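Local coordinates for protein DNA ligase (Archaeoglobus fulgidus, PDB 3GDE) that probably seals nicks in double-stranded DNA during replication, recombination and repair, using ATP and passing through an adenylated lysine intermediate, at residues L47-K52 and L168-G173; Y91-L96 and L158-L163. All coordinates share one frame; numbering follows the deposited sequence.

Contact 1. Residues L47-K52 and L168-G173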
ATOM      1  N   LEU A  47      -3.016 -11.777   9.341  1.00 22.12           N
ATOM      2  CA  LEU A  47      -3.248 -11.301   7.982  1.00 22.39           C
ATOM      3  C   LEU A  47      -4.729 -11.041   7.727  1.00 21.96           C
ATOM      4  O   LEU A  47      -5.110  -9.904   7.441  1.00 21.65           O
ATOM      5  CB  LEU A  47      -2.664 -12.267   6.947  1.00 22.23           C
ATOM      6  CG  LEU A  47      -1.250 -11.916   6.473  1.00 24.38           C
ATOM      7  CD1 LEU A  47      -0.223 -12.094   7.576  1.00 24.43           C
ATOM      8  CD2 LEU A  47      -0.851 -12.712   5.218  1.00 25.19           C
ATOM      9  N   PHE A  48      -5.554 -12.081   7.870  1.00 21.91           N
ATOM     10  CA  PHE A  48      -6.980 -12.008   7.544  1.00 22.27           C
ATOM     11  C   PHE A  48      -7.743 -10.859   8.222  1.00 23.08           C
ATOM     12  O   PHE A  48      -8.577 -10.216   7.588  1.00 22.66           O
ATOM     13  CB  PHE A  48      -7.690 -13.347   7.804  1.00 21.88           C
ATOM     14  CG  PHE A  48      -7.228 -14.478   6.906  1.00 21.64           C
ATOM     15  CD1 PHE A  48      -6.253 -14.275   5.934  1.00 21.64           C
ATOM     16  CD2 PHE A  48      -7.792 -15.739   7.023  1.00 20.41           C
ATOM     17  CE1 PHE A  48      -5.833 -15.316   5.112  1.00 22.33           C
ATOM     18  CE2 PHE A  48      -7.390 -16.780   6.204  1.00 20.50           C
ATOM     19  CZ  PHE A  48      -6.401 -16.578   5.254  1.00 21.30           C
ATOM     20  N   ILE A  49      -7.458 -10.584   9.495  1.00 24.15           N
ATOM     21  CA  ILE A  49      -8.169  -9.504  10.192  1.00 25.10           C
ATOM     22  C   ILE A  49      -7.867  -8.115   9.593  1.00 25.25           C
ATOM     23  O   ILE A  49      -8.687  -7.190   9.705  1.00 24.80           O
ATOM     24  CB  ILE A  49      -7.938  -9.544  11.733  1.00 25.34           C
ATOM     25  CG1 ILE A  49      -8.944  -8.646  12.462  1.00 25.65           C
ATOM     26  CG2 ILE A  49      -6.493  -9.177  12.083  1.00 25.92           C
ATOM     27  CD1 ILE A  49      -9.054  -8.924  13.967  1.00 26.20           C
ATOM     28  N   THR A  50      -6.706  -7.986   8.946  1.00 25.22           N
ATOM     29  CA  THR A  50      -6.318  -6.734   8.288  1.00 25.70           C
ATOM     30  C   THR A  50      -6.821  -6.623   6.847  1.00 25.92           C
ATOM     31  O   THR A  50      -6.462  -5.681   6.144  1.00 25.72           O
ATOM     32  CB  THR A  50      -4.785  -6.517   8.292  1.00 25.60           C
ATOM     33  OG1 THR A  50      -4.141  -7.606   7.624  1.00 26.56           O
ATOM     34  CG2 THR A  50      -4.252  -6.413   9.709  1.00 25.72           C
ATOM     35  N   GLY A  51      -7.636  -7.586   6.413  1.00 25.94           N
ATOM     36  CA  GLY A  51      -8.103  -7.644   5.031  1.00 26.10           C
ATOM     37  C   GLY A  51      -7.053  -8.059   4.018  1.00 26.53           C
ATOM     38  O   GLY A  51      -7.193  -7.761   2.836  1.00 25.89           O
ATOM     39  N   LYS A  52      -6.009  -8.754   4.475  1.00 27.07           N
ATOM     40  CA  LYS A  52      -4.925  -9.215   3.593  1.00 27.93           C
ATOM     41  C   LYS A  52      -4.867 -10.731   3.530  1.00 27.75           C
ATOM     42  O   LYS A  52      -5.029 -11.421   4.542  1.00 27.45           O
ATOM     43  CB  LYS A  52      -3.546  -8.743   4.088  1.00 27.81           C
ATOM     44  CG  LYS A  52      -3.231  -7.256   3.979  1.00 29.79           C
ATOM     45  CD  LYS A  52      -1.826  -7.016   4.575  1.00 30.25           C
ATOM     46  CE  LYS A  52      -1.552  -5.549   4.860  1.00 33.49           C
ATOM     47  NZ  LYS A  52      -2.464  -4.964   5.913  1.00 36.01           N
ATOM     48  N   LEU A 168     -14.187  -3.594  10.253  1.00 26.98           N
ATOM     49  CA  LEU A 168     -14.148  -3.890  11.686  1.00 26.12           C
ATOM     50  C   LEU A 168     -13.596  -2.721  12.476  1.00 25.93           C
ATOM     51  O   LEU A 168     -13.607  -2.737  13.712  1.00 26.74           O
ATOM     52  CB  LEU A 168     -13.271  -5.125  11.952  1.00 25.82           C
ATOM     53  CG  LEU A 168     -13.533  -6.388  11.118  1.00 25.24           C
ATOM     54  CD1 LEU A 168     -12.432  -7.433  11.330  1.00 23.51           C
ATOM     55  CD2 LEU A 168     -14.914  -6.958  11.423  1.00 23.36           C
ATOM     56  N   GLY A 169     -13.096  -1.712  11.769  1.00 25.03           N
ATOM     57  CA  GLY A 169     -12.437  -0.590  12.420  1.00 23.98           C
ATOM     58  C   GLY A 169     -11.061  -0.962  12.962  1.00 23.53           C
ATOM     59  O   GLY A 169     -10.574  -0.343  13.912  1.00 23.41           O
ATOM     60  N   VAL A 170     -10.425  -1.951  12.336  1.00 22.58           N
ATOM     61  CA  VAL A 170      -9.122  -2.450  12.769  1.00 22.15           C
ATOM     62  C   VAL A 170      -8.081  -2.182  11.684  1.00 22.72           C
ATOM     63  O   VAL A 170      -8.201  -2.650  10.552  1.00 22.19           O
ATOM     64  CB  VAL A 170      -9.168  -3.970  13.098  1.00 22.14           C
ATOM     65  CG1 VAL A 170      -7.785  -4.508  13.433  1.00 20.65           C
ATOM     66  CG2 VAL A 170     -10.161  -4.256  14.221  1.00 20.76           C
ATOM     67  N   GLY A 171      -7.078  -1.390  12.032  1.00 23.39           N
ATOM     68  CA  GLY A 171      -5.989  -1.116  11.113  1.00 24.74           C
ATOM     69  C   GLY A 171      -4.673  -1.664  11.624  1.00 25.68           C
ATOM     70  O   GLY A 171      -4.630  -2.504  12.539  1.00 25.28           O
ATOM     71  N   GLU A 172      -3.605  -1.159  11.020  1.00 26.60           N
ATOM     72  CA  GLU A 172      -2.237  -1.568  11.289  1.00 27.83           C
ATOM     73  C   GLU A 172      -1.829  -1.227  12.716  1.00 27.43           C
ATOM     74  O   GLU A 172      -1.166  -2.027  13.376  1.00 27.62           O
ATOM     75  CB  GLU A 172      -1.309  -0.842  10.311  1.00 28.99           C
ATOM     76  CG  GLU A 172      -0.260  -1.720   9.669  1.00 32.74           C
ATOM     77  CD  GLU A 172      -0.749  -2.396   8.406  1.00 39.05           C
ATOM     78  OE1 GLU A 172      -1.746  -3.164   8.470  1.00 40.95           O
ATOM     79  OE2 GLU A 172      -0.110  -2.174   7.343  1.00 42.58           O
ATOM     80  N   GLY A 173      -2.235  -0.040  13.180  1.00 27.19           N
ATOM     81  CA  GLY A 173      -1.919   0.457  14.519  1.00 27.07           C
ATOM     82  C   GLY A 173      -2.511  -0.405  15.629  1.00 27.20           C
ATOM     83  O   GLY A 173      -1.829  -0.768  16.584  1.00 26.82           O
TER
HETATM   84  O   HOH W   1      -9.223  -4.677   9.015  1.00 26.01           O
HETATM   85  O   HOH W   2      -0.257  -5.311   7.852  1.00 66.24           O

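Contact 2. Residues Y91-L96 and L158-L163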
ATOM      1  N   TYR A  91     -28.043  -3.785   0.770  1.00 36.11           N
ATOM      2  CA  TYR A  91     -27.313  -4.051   2.013  1.00 36.03           C
ATOM      3  C   TYR A  91     -26.070  -3.167   2.195  1.00 35.57           C
ATOM      4  O   TYR A  91     -25.609  -2.977   3.323  1.00 35.81           O
ATOM      5  CB  TYR A  91     -26.936  -5.538   2.119  1.00 36.29           C
ATOM      6  CG  TYR A  91     -28.101  -6.467   2.386  1.00 36.48           C
ATOM      7  CD1 TYR A  91     -28.817  -7.033   1.337  1.00 36.47           C
ATOM      8  CD2 TYR A  91     -28.481  -6.788   3.691  1.00 37.20           C
ATOM      9  CE1 TYR A  91     -29.886  -7.891   1.566  1.00 36.64           C
ATOM     10  CE2 TYR A  91     -29.563  -7.651   3.936  1.00 37.60           C
ATOM     11  CZ  TYR A  91     -30.254  -8.200   2.860  1.00 37.24           C
ATOM     12  OH  TYR A  91     -31.318  -9.055   3.072  1.00 37.36           O
ATOM     13  N   GLY A  92     -25.532  -2.639   1.096  1.00 34.90           N
ATOM     14  CA  GLY A  92     -24.358  -1.760   1.153  1.00 34.27           C
ATOM     15  C   GLY A  92     -23.025  -2.497   1.274  1.00 33.79           C
ATOM     16  O   GLY A  92     -21.972  -1.871   1.390  1.00 33.37           O
ATOM     17  N   ASP A  93     -23.073  -3.828   1.225  1.00 32.90           N
ATOM     18  CA  ASP A  93     -21.891  -4.660   1.419  1.00 32.35           C
ATOM     19  C   ASP A  93     -22.135  -6.032   0.818  1.00 31.25           C
ATOM     20  O   ASP A  93     -23.172  -6.631   1.070  1.00 30.70           O
ATOM     21  CB  ASP A  93     -21.583  -4.794   2.916  1.00 32.69           C
ATOM     22  CG  ASP A  93     -20.327  -5.579   3.180  1.00 33.88           C
ATOM     23  OD1 ASP A  93     -19.226  -5.015   3.019  1.00 37.58           O
ATOM     24  OD2 ASP A  93     -20.431  -6.768   3.542  1.00 35.48           O
ATOM     25  N   LEU A  94     -21.181  -6.527   0.027  1.00 30.24           N
ATOM     26  CA  LEU A  94     -21.315  -7.850  -0.573  1.00 29.76           C
ATOM     27  C   LEU A  94     -21.211  -8.965   0.471  1.00 29.72           C
ATOM     28  O   LEU A  94     -21.796 -10.040   0.283  1.00 30.03           O
ATOM     29  CB  LEU A  94     -20.312  -8.068  -1.711  1.00 29.59           C
ATOM     30  CG  LEU A  94     -20.607  -9.217  -2.690  1.00 29.39           C
ATOM     31  CD1 LEU A  94     -21.913  -9.021  -3.490  1.00 29.19           C
ATOM     32  CD2 LEU A  94     -19.446  -9.415  -3.634  1.00 29.72           C
ATOM     33  N   GLY A  95     -20.475  -8.706   1.558  1.00 29.35           N
ATOM     34  CA  GLY A  95     -20.360  -9.645   2.672  1.00 28.57           C
ATOM     35  C   GLY A  95     -21.723  -9.952   3.270  1.00 28.85           C
ATOM     36  O   GLY A  95     -22.073 -11.118   3.456  1.00 28.46           O
ATOM     37  N   LEU A  96     -22.498  -8.901   3.545  1.00 28.23           N
ATOM     38  CA  LEU A  96     -23.840  -9.047   4.103  1.00 28.28           C
ATOM     39  C   LEU A  96     -24.806  -9.719   3.131  1.00 28.43           C
ATOM     40  O   LEU A  96     -25.739 -10.407   3.546  1.00 28.54           O
ATOM     41  CB  LEU A  96     -24.389  -7.691   4.562  1.00 28.14           C
ATOM     42  CG  LEU A  96     -23.658  -6.989   5.714  1.00 28.21           C
ATOM     43  CD1 LEU A  96     -24.235  -5.600   5.953  1.00 28.51           C
ATOM     44  CD2 LEU A  96     -23.697  -7.816   7.002  1.00 28.47           C
ATOM     45  N   LEU A 158     -15.388 -14.090   4.361  1.00 24.85           N
ATOM     46  CA  LEU A 158     -14.660 -14.602   3.197  1.00 25.08           C
ATOM     47  C   LEU A 158     -14.754 -13.585   2.072  1.00 24.49           C
ATOM     48  O   LEU A 158     -13.764 -13.274   1.401  1.00 24.61           O
ATOM     49  CB  LEU A 158     -15.255 -15.936   2.724  1.00 25.04           C
ATOM     50  CG  LEU A 158     -14.479 -17.261   2.818  1.00 26.76           C
ATOM     51  CD1 LEU A 158     -13.212 -17.193   3.655  1.00 25.84           C
ATOM     52  CD2 LEU A 158     -15.379 -18.425   3.281  1.00 25.66           C
ATOM     53  N   THR A 159     -15.960 -13.072   1.880  1.00 24.12           N
ATOM     54  CA  THR A 159     -16.248 -12.105   0.835  1.00 24.17           C
ATOM     55  C   THR A 159     -15.511 -10.794   1.123  1.00 24.06           C
ATOM     56  O   THR A 159     -14.847 -10.246   0.241  1.00 24.29           O
ATOM     57  CB  THR A 159     -17.779 -11.882   0.724  1.00 24.37           C
ATOM     58  OG1 THR A 159     -18.413 -13.125   0.381  1.00 24.04           O
ATOM     59  CG2 THR A 159     -18.130 -10.823  -0.330  1.00 24.43           C
ATOM     60  N   ARG A 160     -15.603 -10.320   2.364  1.00 23.71           N
ATOM     61  CA  ARG A 160     -14.960  -9.069   2.767  1.00 23.50           C
ATOM     62  C   ARG A 160     -13.438  -9.165   2.698  1.00 23.76           C
ATOM     63  O   ARG A 160     -12.765  -8.187   2.372  1.00 23.44           O
ATOM     64  CB  ARG A 160     -15.416  -8.652   4.163  1.00 23.10           C
ATOM     65  CG  ARG A 160     -16.853  -8.153   4.189  1.00 23.22           C
ATOM     66  CD  ARG A 160     -17.160  -7.414   5.463  1.00 22.48           C
ATOM     67  NE  ARG A 160     -18.586  -7.154   5.634  1.00 21.46           N
ATOM     68  CZ  ARG A 160     -19.115  -6.712   6.772  1.00 22.39           C
ATOM     69  NH1 ARG A 160     -18.336  -6.492   7.820  1.00 22.03           N
ATOM     70  NH2 ARG A 160     -20.419  -6.504   6.876  1.00 23.90           N
ATOM     71  N   LEU A 161     -12.919 -10.357   2.984  1.00 23.86           N
ATOM     72  CA  LEU A 161     -11.489 -10.640   2.926  1.00 24.27           C
ATOM     73  C   LEU A 161     -10.974 -10.547   1.489  1.00 24.38           C
ATOM     74  O   LEU A 161     -10.001  -9.839   1.232  1.00 24.92           O
ATOM     75  CB  LEU A 161     -11.190 -12.015   3.555  1.00 23.77           C
ATOM     76  CG  LEU A 161      -9.772 -12.591   3.616  1.00 24.14           C
ATOM     77  CD1 LEU A 161      -8.755 -11.593   4.176  1.00 25.59           C
ATOM     78  CD2 LEU A 161      -9.768 -13.884   4.446  1.00 24.10           C
ATOM     79  N   ILE A 162     -11.638 -11.241   0.563  1.00 24.55           N
ATOM     80  CA  ILE A 162     -11.332 -11.157  -0.872  1.00 24.50           C
ATOM     81  C   ILE A 162     -11.401  -9.711  -1.410  1.00 25.20           C
ATOM     82  O   ILE A 162     -10.600  -9.315  -2.254  1.00 24.82           O
ATOM     83  CB  ILE A 162     -12.271 -12.075  -1.703  1.00 24.78           C
ATOM     84  CG1 ILE A 162     -12.007 -13.553  -1.380  1.00 23.89           C
ATOM     85  CG2 ILE A 162     -12.122 -11.799  -3.228  1.00 23.45           C
ATOM     86  CD1 ILE A 162     -13.115 -14.477  -1.803  1.00 21.38           C
ATOM     87  N   LEU A 163     -12.359  -8.938  -0.909  1.00 26.22           N
ATOM     88  CA  LEU A 163     -12.522  -7.531  -1.277  1.00 27.38           C
ATOM     89  C   LEU A 163     -11.615  -6.594  -0.468  1.00 28.65           C
ATOM     90  O   LEU A 163     -11.637  -5.384  -0.673  1.00 28.87           O
ATOM     91  CB  LEU A 163     -13.994  -7.113  -1.131  1.00 27.01           C
ATOM     92  CG  LEU A 163     -14.941  -7.807  -2.125  1.00 27.24           C
ATOM     93  CD1 LEU A 163     -16.396  -7.484  -1.847  1.00 27.91           C
ATOM     94  CD2 LEU A 163     -14.576  -7.482  -3.567  1.00 26.97           C
TER

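Contact 1. Residues L47-K52 and L168-G173
Ile49 meets Leu168 and Val170 on the densely packed side of this contact, while Lys52 and Glu172 pair on its looser, watered side. The CG1 branch of Ile49, set anti to the backbone N (chi1 -166°), lies with CG1 3.9 Å from Leu168 CD1; the two side chains cross at about a right angle. Val170 flanks the same branch more loosely, its CG1 lying 4.4 Å from Ile49 CG1. Met175 of helix 172-182 touches both Ile49 and Val170, and Leu16 and Cys13 of helix 6-16 extend the apolar cluster. This is helix-and-loop packing within the all-helical DNA-binding domain of the ligase: the C-terminal end of helix 39-49 and the turn after it lie against the loop that leads through Gly171, the N-cap, into helix 172-182. One residue past Glu172, Gly173 makes a backbone hydrogen bond with Pro456 in the OB-fold region, tying this helix start to another domain in the closed enzyme.

Away from the apolar cluster the segments are spanned by water and charge. A water donates to both Ile49 O and Val170 O, at 2.7 Å from each, and so links two backbone carbonyls that cannot bond to each other. Lys52 extends from CG to CE and then bends at chi4 (64°), bringing NZ to the syn lone pair of Glu172 OE1 at 3.2 Å in a salt bridge. A second water accepts from Lys52 NZ at 3.0 Å and gives a weak bond to Glu172 OE1. The other carboxylate oxygen, OE2, is hydrogen-bonded to the hydroxyl of Tyr194, and the negative group sits in the first turn of its helix, where the helix dipole would probably favour it.

Contact 2. Residues Y91-L96 and L158-L163
The guanidinium of Arg160 and the carboxylate of Asp93 stand almost perpendicular, their planes 89° apart. Asp93 OD2 lies at the guanidinium edge near its plane, where Leu96 CG also sits, in plane and 3.5 Å from Arg160 NH2; Gly95 CA approaches the group obliquely. From the carboxylate's side, Arg160 NE comes from above the plane, 42° out of it, and binds Asp93 OD2 at 2.8 Å. A weak second bond runs from Arg160 NH2 to the same oxygen. Asp93 is the N-cap of helix 94-108 within the helical DNA-binding domain: its CG is anti to the backbone N (chi1 -177°), and OD2 accepts from Leu96 N at 3.0 Å with its anti lone pair. One oxygen thus caps a helix and receives the arginine of helix 152-162, a concentration of donors that would be expected to stabilise its negative charge. The far nitrogen of Arg160, NH1, is held by a salt bridge to Glu17 and a hydrogen bond to Met166 O, which help fix the rotation of the guanidinium.

Next to this buried ion pair the helices come very close, with 5.1 Å between Gly95 CA and Thr159 CA. Glycine at 95 has no side chain to collide with Arg160 CG, which lies 4.1 Å from Gly95 CA. Thr159 turns its methyl to the neighbouring helix start, CG2 resting 3.7 Å from Gly95 N, while its OG1 hydrogen-bonds with Ala155 O and the Tyr147 hydroxyl. Leu94 crosses both Thr159 and Leu163 at about a right angle, and Leu163 CD1 lies 4.0 Å from Leu94 CB.

Overall arrangement
Both contacts lie in the helical N-terminal domain, and contact 2 is nested within the chain loop closed by contact 1. They hold different pairs of elements, although helices 152-162 and 172-182 are consecutive. Contact 2 is the buried one, joining helix to helix start through a buried ion pair of direct hydrogen bonds and close backbone approach; contact 1 is partly buried, with its lysine-glutamate pair and its carbonyls bridged by water. Helix starts also differ: Asp93 caps with its side chain, whereas glycine occupies that position in contact 1. Leu161 joins the two sites, its CD2 packing 3.6 Å from Phe48 CG, and Glu17 touches Leu168 while pairing with Arg160.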